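Local coordinates for packaging protein UL32 (Human herpesvirus 8 type M, PDB 6XF9) that forms a pentameric ring required for herpesviral packaging, binds zinc, and probably helps bring new capsids to nuclear replication compartments where viral DNA is cleaved and packaged, at residues Ile231-Leu239 with Leu286-Leu297; Gln361-Pro371 with Leu456-Ala467. All coordinates share one frame; numbering follows the deposited sequence.

Interaction 1: residues Ile231-Leu239 with Leu286-Leu297; sequences IWSTSSELL and LRYKNGTASVCL. With ZN (zinc ion), chain P.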
loop_
_atom_site.group_PDB
_atom_site.type_symbol
_atom_site.label_atom_id
_atom_site.label_comp_id
_atom_site.label_asym_id
_atom_site.label_seq_id
_atom_site.Cartn_x
_atom_site.Cartn_y
_atom_site.Cartn_z
ATOM N N ILE D 231 -12.753 14.287 -49.784
ATOM C CA ILE D 231 -13.002 12.937 -49.281
ATOM C C ILE D 231 -13.709 12.974 -47.940
ATOM O O ILE D 231 -14.604 12.161 -47.679
ATOM C CB ILE D 231 -11.685 12.150 -49.206
ATOM C CG1 ILE D 231 -11.207 11.803 -50.610
ATOM C CG2 ILE D 231 -11.827 10.911 -48.326
ATOM C CD1 ILE D 231 -9.732 11.610 -50.696
ATOM N N TRP D 232 -13.315 13.898 -47.055
ATOM C CA TRP D 232 -13.874 13.876 -45.702
ATOM C C TRP D 232 -15.244 14.525 -45.624
ATOM O O TRP D 232 -16.047 14.144 -44.770
ATOM C CB TRP D 232 -12.908 14.535 -44.712
ATOM C CG TRP D 232 -11.820 13.595 -44.352
ATOM C CD1 TRP D 232 -10.680 13.374 -45.053
ATOM C CD2 TRP D 232 -11.790 12.686 -43.233
ATOM N NE1 TRP D 232 -9.930 12.395 -44.439
ATOM C CE2 TRP D 232 -10.590 11.961 -43.318
ATOM C CE3 TRP D 232 -12.663 12.424 -42.168
ATOM C CZ2 TRP D 232 -10.229 10.999 -42.376
ATOM C CZ3 TRP D 232 -12.306 11.459 -41.233
ATOM C CH2 TRP D 232 -11.098 10.760 -41.345
ATOM N N SER D 233 -15.568 15.454 -46.521
ATOM C CA SER D 233 -16.928 15.983 -46.502
ATOM C C SER D 233 -17.906 15.036 -47.178
ATOM O O SER D 233 -19.068 14.952 -46.762
ATOM C CB SER D 233 -16.994 17.344 -47.184
ATOM O OG SER D 233 -16.390 17.268 -48.460
ATOM N N THR D 234 -17.460 14.277 -48.185
ATOM C CA THR D 234 -18.402 13.365 -48.817
ATOM C C THR D 234 -18.656 12.139 -47.956
ATOM O O THR D 234 -19.702 11.507 -48.111
ATOM C CB THR D 234 -17.936 12.928 -50.222
ATOM O OG1 THR D 234 -16.629 12.338 -50.183
ATOM C CG2 THR D 234 -17.855 14.170 -51.135
ATOM N N SER D 235 -17.749 11.780 -47.040
ATOM C CA SER D 235 -17.954 10.557 -46.261
ATOM C C SER D 235 -17.885 10.762 -44.746
ATOM O O SER D 235 -17.717 9.780 -44.021
ATOM C CB SER D 235 -16.962 9.471 -46.670
ATOM O OG SER D 235 -15.641 9.877 -46.395
ATOM N N SER D 236 -18.014 11.998 -44.245
ATOM C CA SER D 236 -17.988 12.264 -42.803
ATOM C C SER D 236 -18.554 13.656 -42.519
ATOM O O SER D 236 -18.876 14.420 -43.433
ATOM C CB SER D 236 -16.567 12.166 -42.242
ATOM O OG SER D 236 -15.879 13.408 -42.389
ATOM N N GLU D 237 -18.647 13.991 -41.226
ATOM C CA GLU D 237 -19.117 15.296 -40.773
ATOM C C GLU D 237 -18.008 16.155 -40.180
ATOM O O GLU D 237 -18.298 17.150 -39.508
ATOM C CB GLU D 237 -20.202 15.107 -39.717
ATOM C CG GLU D 237 -19.670 14.308 -38.516
ATOM C CD GLU D 237 -20.718 14.012 -37.450
ATOM O OE1 GLU D 237 -21.933 14.141 -37.737
ATOM O OE2 GLU D 237 -20.315 13.646 -36.315
ATOM N N LEU D 238 -16.748 15.819 -40.445
ATOM C CA LEU D 238 -15.636 16.500 -39.792
ATOM C C LEU D 238 -15.569 17.992 -40.124
ATOM O O LEU D 238 -14.908 18.755 -39.407
ATOM C CB LEU D 238 -14.332 15.780 -40.148
ATOM C CG LEU D 238 -13.097 16.326 -39.425
ATOM C CD1 LEU D 238 -13.343 16.340 -37.919
ATOM C CD2 LEU D 238 -11.877 15.503 -39.744
ATOM N N LEU D 239 -16.203 18.446 -41.198
ATOM C CA LEU D 239 -16.028 19.847 -41.632
ATOM C C LEU D 239 -17.081 20.916 -41.313
ATOM O O LEU D 239 -17.118 21.955 -41.971
ATOM C CB LEU D 239 -15.718 19.884 -43.135
ATOM C CG LEU D 239 -14.441 19.166 -43.577
ATOM C CD1 LEU D 239 -14.303 19.198 -45.092
ATOM C CD2 LEU D 239 -13.221 19.780 -42.909
ATOM N N LEU D 286 -13.835 8.575 -35.255
ATOM C CA LEU D 286 -14.051 9.979 -35.116
ATOM C C LEU D 286 -15.047 10.237 -34.001
ATOM O O LEU D 286 -16.193 10.046 -34.170
ATOM C CB LEU D 286 -14.564 10.537 -36.418
ATOM C CG LEU D 286 -14.885 11.987 -36.436
ATOM C CD1 LEU D 286 -13.705 12.717 -35.942
ATOM C CD2 LEU D 286 -15.109 12.444 -37.814
ATOM N N ARG D 287 -14.589 10.794 -32.908
ATOM C CA ARG D 287 -15.387 11.072 -31.749
ATOM C C ARG D 287 -15.260 12.507 -31.381
ATOM O O ARG D 287 -14.234 13.047 -31.578
ATOM C CB ARG D 287 -14.794 10.348 -30.601
ATOM C CG ARG D 287 -15.260 8.961 -30.427
ATOM C CD ARG D 287 -14.415 8.305 -29.388
ATOM N NE ARG D 287 -13.243 7.763 -29.978
ATOM C CZ ARG D 287 -13.223 6.626 -30.629
ATOM N NH1 ARG D 287 -14.330 5.946 -30.749
ATOM N NH2 ARG D 287 -12.107 6.187 -31.149
ATOM N N TYR D 288 -16.270 13.107 -30.770
ATOM C CA TYR D 288 -16.233 14.510 -30.402
ATOM C C TYR D 288 -16.267 14.845 -28.964
ATOM O O TYR D 288 -16.837 14.137 -28.235
ATOM C CB TYR D 288 -17.394 15.214 -31.000
ATOM C CG TYR D 288 -17.267 15.327 -32.437
ATOM C CD1 TYR D 288 -17.729 14.363 -33.245
ATOM C CD2 TYR D 288 -16.656 16.370 -32.992
ATOM C CE1 TYR D 288 -17.589 14.454 -34.575
ATOM C CE2 TYR D 288 -16.521 16.454 -34.312
ATOM C CZ TYR D 288 -16.984 15.482 -35.061
ATOM O OH TYR D 288 -16.867 15.544 -36.342
ATOM N N LYS D 289 -15.568 15.872 -28.558
ATOM C CA LYS D 289 -15.591 16.347 -27.199
ATOM C C LYS D 289 -15.134 17.785 -27.129
ATOM O O LYS D 289 -14.193 18.090 -27.723
ATOM C CB LYS D 289 -14.667 15.526 -26.339
ATOM C CG LYS D 289 -15.079 15.371 -24.917
ATOM C CD LYS D 289 -13.917 14.881 -24.123
ATOM C CE LYS D 289 -14.315 14.515 -22.735
ATOM N NZ LYS D 289 -13.201 14.316 -21.801
ATOM N N ASN D 290 -15.822 18.660 -26.429
ATOM C CA ASN D 290 -15.408 20.031 -26.243
ATOM C C ASN D 290 -15.019 20.787 -27.475
ATOM O O ASN D 290 -14.080 21.430 -27.479
ATOM C CB ASN D 290 -14.317 20.117 -25.231
ATOM C CG ASN D 290 -14.807 20.436 -23.878
ATOM O OD1 ASN D 290 -14.831 21.567 -23.484
ATOM N ND2 ASN D 290 -15.252 19.448 -23.172
ATOM N N GLY D 291 -15.716 20.699 -28.552
ATOM C CA GLY D 291 -15.290 21.464 -29.704
ATOM C C GLY D 291 -14.084 20.909 -30.424
ATOM O O GLY D 291 -13.518 21.592 -31.281
ATOM N N THR D 292 -13.637 19.717 -30.064
ATOM C CA THR D 292 -12.582 19.026 -30.778
ATOM C C THR D 292 -13.111 17.682 -31.243
ATOM O O THR D 292 -14.206 17.262 -30.863
ATOM C CB THR D 292 -11.361 18.800 -29.898
ATOM O OG1 THR D 292 -11.669 17.794 -28.929
ATOM C CG2 THR D 292 -11.003 20.070 -29.188
ATOM N N ALA D 293 -12.315 17.005 -32.069
ATOM C CA ALA D 293 -12.658 15.688 -32.585
ATOM C C ALA D 293 -11.406 14.826 -32.557
ATOM O O ALA D 293 -10.286 15.339 -32.543
ATOM C CB ALA D 293 -13.223 15.776 -34.003
ATOM N N SER D 294 -11.594 13.501 -32.552
ATOM C CA SER D 294 -10.426 12.627 -32.492
ATOM C C SER D 294 -9.577 12.691 -33.745
ATOM O O SER D 294 -8.437 12.216 -33.709
ATOM C CB SER D 294 -10.820 11.178 -32.253
ATOM O OG SER D 294 -11.744 10.752 -33.218
ATOM N N VAL D 295 -10.090 13.250 -34.840
ATOM C CA VAL D 295 -9.287 13.527 -36.026
ATOM C C VAL D 295 -8.934 15.007 -36.008
ATOM O O VAL D 295 -9.800 15.862 -36.183
ATOM C CB VAL D 295 -10.019 13.146 -37.321
ATOM C CG1 VAL D 295 -9.188 13.548 -38.528
ATOM C CG2 VAL D 295 -10.278 11.670 -37.367
ATOM N N CYS D 296 -7.668 15.333 -35.812
ATOM C CA CYS D 296 -7.262 16.725 -35.749
ATOM C C CYS D 296 -7.035 17.274 -37.145
ATOM O O CYS D 296 -6.288 16.685 -37.936
ATOM C CB CYS D 296 -6.002 16.858 -34.923
ATOM S SG CYS D 296 -5.318 18.511 -34.980
ATOM N N LEU D 297 -7.698 18.388 -37.465
ATOM C CA LEU D 297 -7.589 18.911 -38.826
ATOM C C LEU D 297 -6.269 19.609 -39.056
ATOM O O LEU D 297 -5.739 19.557 -40.167
ATOM C CB LEU D 297 -8.710 19.895 -39.128
ATOM C CG LEU D 297 -9.970 19.299 -39.715
ATOM C CD1 LEU D 297 -11.064 20.357 -39.653
ATOM C CD2 LEU D 297 -9.682 18.889 -41.135
HETATM ZN ZN ZN P . -3.157 18.182 -34.195
#
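Leu286 opens the contact by laying both branches of its fork against Leu238: CD1 of Leu286 lies 4.1 Å from CD1 of Leu238, and CD2 meets the CB of the same residue. Tyr288, the next to reach across, covers the exposed rim of this apolar patch. Its hydroxyl lies over the backbone of Leu238, with OH 3.8 Å from Leu238 CA, while the carboxylate of Glu237 comes obliquely to the ring, its plane turned 66° from the ring plane and OE2 3.3 Å from Tyr288 CE1. Both residues are exposed and suit the edge of the patch. At the hairpin tip a type I' turn runs from Lys289 to Thr292, and the positive phi of Gly291 suits a residue without a side chain. On the returning strand Ala293 is small enough for its CB to face CD1 of Leu238 at 4.0 Å. Val295 uses its two branches separately: CG1 presses on Leu238 CD2 at 3.5 Å, and CG2 approaches Trp232 CH2 obliquely. The Leu238 branches reach Leu286, Ala293 and Val295 because CG stands anti to the backbone N (chi1 -175°), which sends the fork into the hairpin; the turn that presents it is an ST turn, Ser236 OG accepting from Leu238 N at 3.2 Å. Cys296 looks the other way, its SG binding zinc with Cys299, His366 and Cys373, and Leu297, first residue of helix 297-304, closes the patch by crossing Leu239 at about a right angle, CD1 of Leu297 3.9 Å from CD2 of Leu239. The contact thus joins the turn after helix 225-235 to a two-stranded antiparallel hairpin, 288-289 with 292-293, that leads through three residues into helix 297-304, while Thr292 leans on helix 360-369.

Interaction 2: residues Gln361-Pro371 with Leu456-Ala467; sequences QEIHKHLFCDP and LAHPSQTSHLYA. With ZN (zinc ion), chain P.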
loop_
_atom_site.group_PDB
_atom_site.type_symbol
_atom_site.label_atom_id
_atom_site.label_comp_id
_atom_site.label_asym_id
_atom_site.label_seq_id
_atom_site.Cartn_x
_atom_site.Cartn_y
_atom_site.Cartn_z
ATOM N N GLN D 361 -10.799 25.512 -29.283
ATOM C CA GLN D 361 -10.352 24.275 -28.656
ATOM C C GLN D 361 -9.497 23.439 -29.605
ATOM O O GLN D 361 -8.487 22.881 -29.180
ATOM C CB GLN D 361 -11.542 23.455 -28.185
ATOM C CG GLN D 361 -12.290 23.986 -26.978
ATOM C CD GLN D 361 -13.286 25.044 -27.327
ATOM O OE1 GLN D 361 -13.613 25.238 -28.495
ATOM N NE2 GLN D 361 -13.829 25.700 -26.312
ATOM N N GLU D 362 -9.873 23.319 -30.888
ATOM C CA GLU D 362 -9.037 22.537 -31.803
ATOM C C GLU D 362 -7.647 23.119 -31.880
ATOM O O GLU D 362 -6.660 22.377 -31.900
ATOM C CB GLU D 362 -9.629 22.461 -33.208
ATOM C CG GLU D 362 -11.011 21.819 -33.298
ATOM C CD GLU D 362 -11.409 21.504 -34.727
ATOM O OE1 GLU D 362 -12.254 22.264 -35.268
ATOM O OE2 GLU D 362 -10.847 20.537 -35.314
ATOM N N ILE D 363 -7.549 24.448 -31.945
ATOM C CA ILE D 363 -6.246 25.095 -32.014
ATOM C C ILE D 363 -5.555 25.017 -30.662
ATOM O O ILE D 363 -4.346 24.765 -30.583
ATOM C CB ILE D 363 -6.414 26.545 -32.506
ATOM C CG1 ILE D 363 -6.872 26.536 -33.960
ATOM C CG2 ILE D 363 -5.123 27.330 -32.391
ATOM C CD1 ILE D 363 -7.521 27.803 -34.382
ATOM N N HIS D 364 -6.306 25.210 -29.571
ATOM C CA HIS D 364 -5.741 25.013 -28.237
ATOM C C HIS D 364 -5.191 23.605 -28.090
ATOM O O HIS D 364 -4.057 23.409 -27.640
ATOM C CB HIS D 364 -6.801 25.258 -27.164
ATOM C CG HIS D 364 -6.298 25.079 -25.762
ATOM N ND1 HIS D 364 -7.080 24.567 -24.746
ATOM C CD2 HIS D 364 -5.096 25.362 -25.203
ATOM C CE1 HIS D 364 -6.376 24.527 -23.628
ATOM N NE2 HIS D 364 -5.170 25.005 -23.877
ATOM N N LYS D 365 -6.004 22.606 -28.441
ATOM C CA LYS D 365 -5.587 21.213 -28.342
ATOM C C LYS D 365 -4.344 20.957 -29.159
ATOM O O LYS D 365 -3.426 20.267 -28.705
ATOM C CB LYS D 365 -6.709 20.305 -28.808
ATOM C CG LYS D 365 -6.281 18.911 -29.067
ATOM C CD LYS D 365 -7.411 18.140 -29.707
ATOM C CE LYS D 365 -6.876 16.886 -30.311
ATOM N NZ LYS D 365 -7.992 16.032 -30.723
ATOM N N HIS D 366 -4.290 21.498 -30.367
ATOM C CA HIS D 366 -3.200 21.135 -31.266
ATOM C C HIS D 366 -1.899 21.810 -30.892
ATOM O O HIS D 366 -0.850 21.167 -30.903
ATOM C CB HIS D 366 -3.569 21.491 -32.719
ATOM C CG HIS D 366 -2.436 21.326 -33.684
ATOM N ND1 HIS D 366 -2.096 20.105 -34.236
ATOM C CD2 HIS D 366 -1.547 22.222 -34.169
ATOM C CE1 HIS D 366 -1.049 20.266 -35.025
ATOM N NE2 HIS D 366 -0.690 21.538 -34.993
ATOM N N LEU D 367 -1.926 23.089 -30.533
ATOM C CA LEU D 367 -0.669 23.791 -30.286
ATOM C C LEU D 367 -0.157 23.629 -28.863
ATOM O O LEU D 367 1.051 23.761 -28.638
ATOM C CB LEU D 367 -0.809 25.289 -30.577
ATOM C CG LEU D 367 -0.988 25.741 -32.027
ATOM C CD1 LEU D 367 -1.360 27.212 -32.046
ATOM C CD2 LEU D 367 0.262 25.500 -32.827
ATOM N N PHE D 368 -1.034 23.381 -27.876
ATOM C CA PHE D 368 -0.610 23.449 -26.482
ATOM C C PHE D 368 -0.930 22.218 -25.648
ATOM O O PHE D 368 -0.347 22.087 -24.572
ATOM C CB PHE D 368 -1.233 24.676 -25.785
ATOM C CG PHE D 368 -0.968 26.009 -26.482
ATOM C CD1 PHE D 368 0.230 26.687 -26.294
ATOM C CD2 PHE D 368 -1.929 26.585 -27.313
ATOM C CE1 PHE D 368 0.477 27.911 -26.927
ATOM C CE2 PHE D 368 -1.687 27.823 -27.952
ATOM C CZ PHE D 368 -0.484 28.475 -27.755
ATOM N N CYS D 369 -1.809 21.310 -26.096
ATOM C CA CYS D 369 -2.287 20.205 -25.263
ATOM C C CYS D 369 -1.991 18.814 -25.810
ATOM O O CYS D 369 -1.319 18.034 -25.127
ATOM C CB CYS D 369 -3.795 20.310 -25.011
ATOM S SG CYS D 369 -4.201 21.797 -24.150
ATOM N N ASP D 370 -2.498 18.437 -26.978
ATOM C CA ASP D 370 -2.462 17.015 -27.313
ATOM C C ASP D 370 -1.023 16.572 -27.555
ATOM O O ASP D 370 -0.280 17.264 -28.251
ATOM C CB ASP D 370 -3.323 16.710 -28.520
ATOM C CG ASP D 370 -3.487 15.215 -28.737
ATOM O OD1 ASP D 370 -2.553 14.605 -29.286
ATOM O OD2 ASP D 370 -4.518 14.630 -28.321
ATOM N N PRO D 371 -0.579 15.459 -26.961
ATOM C CA PRO D 371 0.816 15.032 -27.168
ATOM C C PRO D 371 1.067 14.420 -28.542
ATOM O O PRO D 371 2.223 14.365 -28.959
ATOM C CB PRO D 371 1.038 14.018 -26.035
ATOM C CG PRO D 371 -0.297 13.431 -25.800
ATOM C CD PRO D 371 -1.320 14.501 -26.116
ATOM N N LEU D 456 3.669 21.122 -22.770
ATOM C CA LEU D 456 2.262 20.923 -23.010
ATOM C C LEU D 456 1.532 21.182 -21.705
ATOM O O LEU D 456 2.138 21.182 -20.638
ATOM C CB LEU D 456 1.987 19.505 -23.518
ATOM C CG LEU D 456 2.829 19.114 -24.734
ATOM C CD1 LEU D 456 2.455 17.732 -25.134
ATOM C CD2 LEU D 456 2.672 20.058 -25.896
ATOM N N ALA D 457 0.224 21.415 -21.791
ATOM C CA ALA D 457 -0.593 21.340 -20.595
ATOM C C ALA D 457 -0.500 19.936 -20.019
ATOM O O ALA D 457 -0.068 18.990 -20.686
ATOM C CB ALA D 457 -2.042 21.701 -20.893
ATOM N N HIS D 458 -0.897 19.805 -18.765
ATOM C CA HIS D 458 -0.746 18.532 -18.086
ATOM C C HIS D 458 -1.662 17.494 -18.725
ATOM O O HIS D 458 -2.837 17.786 -18.968
ATOM C CB HIS D 458 -1.061 18.682 -16.609
ATOM C CG HIS D 458 -0.618 17.513 -15.794
ATOM N ND1 HIS D 458 -1.409 16.401 -15.592
ATOM C CD2 HIS D 458 0.551 17.265 -15.163
ATOM C CE1 HIS D 458 -0.746 15.520 -14.866
ATOM N NE2 HIS D 458 0.449 16.018 -14.600
ATOM N N PRO D 459 -1.173 16.283 -19.020
ATOM C CA PRO D 459 -2.023 15.309 -19.725
ATOM C C PRO D 459 -3.332 15.001 -19.033
ATOM O O PRO D 459 -4.321 14.745 -19.728
ATOM C CB PRO D 459 -1.135 14.066 -19.802
ATOM C CG PRO D 459 0.232 14.616 -19.846
ATOM C CD PRO D 459 0.236 15.856 -18.990
ATOM N N SER D 460 -3.403 15.065 -17.700
ATOM C CA SER D 460 -4.689 14.825 -17.044
ATOM C C SER D 460 -5.679 15.911 -17.405
ATOM O O SER D 460 -6.854 15.627 -17.658
ATOM C CB SER D 460 -4.518 14.757 -15.527
ATOM O OG SER D 460 -3.942 15.952 -15.016
ATOM N N GLN D 461 -5.221 17.162 -17.438
ATOM C CA GLN D 461 -6.063 18.239 -17.936
ATOM C C GLN D 461 -6.483 17.959 -19.373
ATOM O O GLN D 461 -7.668 18.054 -19.709
ATOM C CB GLN D 461 -5.328 19.581 -17.812
ATOM C CG GLN D 461 -5.951 20.673 -18.673
ATOM C CD GLN D 461 -5.201 22.018 -18.641
ATOM O OE1 GLN D 461 -4.133 22.140 -18.028
ATOM N NE2 GLN D 461 -5.751 23.022 -19.342
ATOM N N THR D 462 -5.531 17.553 -20.226
ATOM C CA THR D 462 -5.860 17.277 -21.623
ATOM C C THR D 462 -6.853 16.145 -21.746
ATOM O O THR D 462 -7.806 16.232 -22.523
ATOM C CB THR D 462 -4.609 16.939 -22.427
ATOM O OG1 THR D 462 -3.691 18.024 -22.340
ATOM C CG2 THR D 462 -4.965 16.675 -23.888
ATOM N N SER D 463 -6.645 15.065 -21.002
ATOM C CA SER D 463 -7.576 13.949 -21.097
ATOM C C SER D 463 -8.965 14.330 -20.620
ATOM O O SER D 463 -9.966 13.839 -21.165
ATOM C CB SER D 463 -7.083 12.770 -20.278
ATOM O OG SER D 463 -8.079 11.768 -20.328
ATOM N N HIS D 464 -9.058 15.194 -19.605
ATOM C CA HIS D 464 -10.379 15.646 -19.188
ATOM C C HIS D 464 -11.025 16.471 -20.298
ATOM O O HIS D 464 -12.200 16.268 -20.622
ATOM C CB HIS D 464 -10.308 16.441 -17.873
ATOM C CG HIS D 464 -10.200 15.581 -16.640
ATOM N ND1 HIS D 464 -11.187 14.698 -16.248
ATOM C CD2 HIS D 464 -9.261 15.550 -15.655
ATOM C CE1 HIS D 464 -10.825 14.107 -15.116
ATOM N NE2 HIS D 464 -9.666 14.616 -14.728
ATOM N N LEU D 465 -10.252 17.351 -20.945
ATOM C CA LEU D 465 -10.832 18.371 -21.818
ATOM C C LEU D 465 -11.243 17.838 -23.202
ATOM O O LEU D 465 -12.384 18.055 -23.633
ATOM C CB LEU D 465 -9.844 19.530 -21.986
ATOM C CG LEU D 465 -9.600 20.514 -20.824
ATOM C CD1 LEU D 465 -8.682 21.688 -21.250
ATOM C CD2 LEU D 465 -10.903 21.004 -20.181
ATOM N N TYR D 466 -10.361 17.107 -23.901
ATOM C CA TYR D 466 -10.462 16.972 -25.357
ATOM C C TYR D 466 -10.466 15.512 -25.822
ATOM O O TYR D 466 -10.158 14.575 -25.074
ATOM C CB TYR D 466 -9.313 17.718 -26.060
ATOM C CG TYR D 466 -9.313 19.207 -25.793
ATOM C CD1 TYR D 466 -10.479 19.936 -25.873
ATOM C CD2 TYR D 466 -8.158 19.868 -25.434
ATOM C CE1 TYR D 466 -10.509 21.293 -25.628
ATOM C CE2 TYR D 466 -8.168 21.231 -25.177
ATOM C CZ TYR D 466 -9.354 21.934 -25.269
ATOM O OH TYR D 466 -9.396 23.284 -24.997
ATOM N N ALA D 467 -10.848 15.347 -27.094
ATOM C CA ALA D 467 -10.863 14.060 -27.799
ATOM C C ALA D 467 -9.528 13.780 -28.466
ATOM O O ALA D 467 -9.222 12.614 -28.769
ATOM C CB ALA D 467 -11.974 14.026 -28.844
ATOM O OXT ALA D 467 -8.747 14.716 -28.713
HETATM ZN ZN ZN P . -3.157 18.182 -34.195
#
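Tyr466 packs tightly against helix 360-369, with Gln361, His364 and Lys365 gathered about its ring. Gln361 CG meets CE1 of Tyr466 at 3.5 Å, and Lys365 CB approaches CD2 obliquely. The phenol OH meets ND1 of His364 at 2.7 Å, near the imidazole plane, in a hydrogen bond with either as possible donor; the two rings stand at 84°. Cys369 SG lies at the tyrosine's edge and above one face of His364, toward its rim, a place suited to a small, polarisable sulfur. Past the wider pi-type turn at 365-369, Phe368 O accepts from Ala457 N, a 2.9 Å bond nearly along the C=O axis, and Leu456 tucks CD1 against Pro371. The solvent side is at His464, exposed and clear of helix 360-369; a neighbouring subunit packs Thr175 on His458 and Ser460. His458 caps helix 459-465, its ND1 accepting from Ser460 N. Lys365, extended with CG anti to its N (chi1 166°), carries NZ to the C-terminal carboxylate, a salt bridge of 2.5 Å to Ala467 OXT that probably holds the chain end against helix 360-369. Asp370 OD2 stands 4.2 Å from that OXT, a nearness probably offset by its salt bridge with Lys426.

How the interactions relate
Following the chain, 231-239 meets 286-297 first, closing a loop of 46 intervening residues, 22 of them (241-262) not modelled and the rest mostly irregular. Interaction 2 opens only afterwards and closes a longer, largely helical loop of 84 residues, so the two stand in series, neither nested nor crossed. They nonetheless touch: Lys289 NZ probably bonds to His464 O at 2.5 Å, Thr292 OG1 to Ala467 N at 3.2 Å. One zinc ion joins them as well, taking Cys296 from the first and His366 from the second. It links the end of the hairpin segment to helix 360-369, while the turn after helix 225-235 and the C terminus pack on the hairpin.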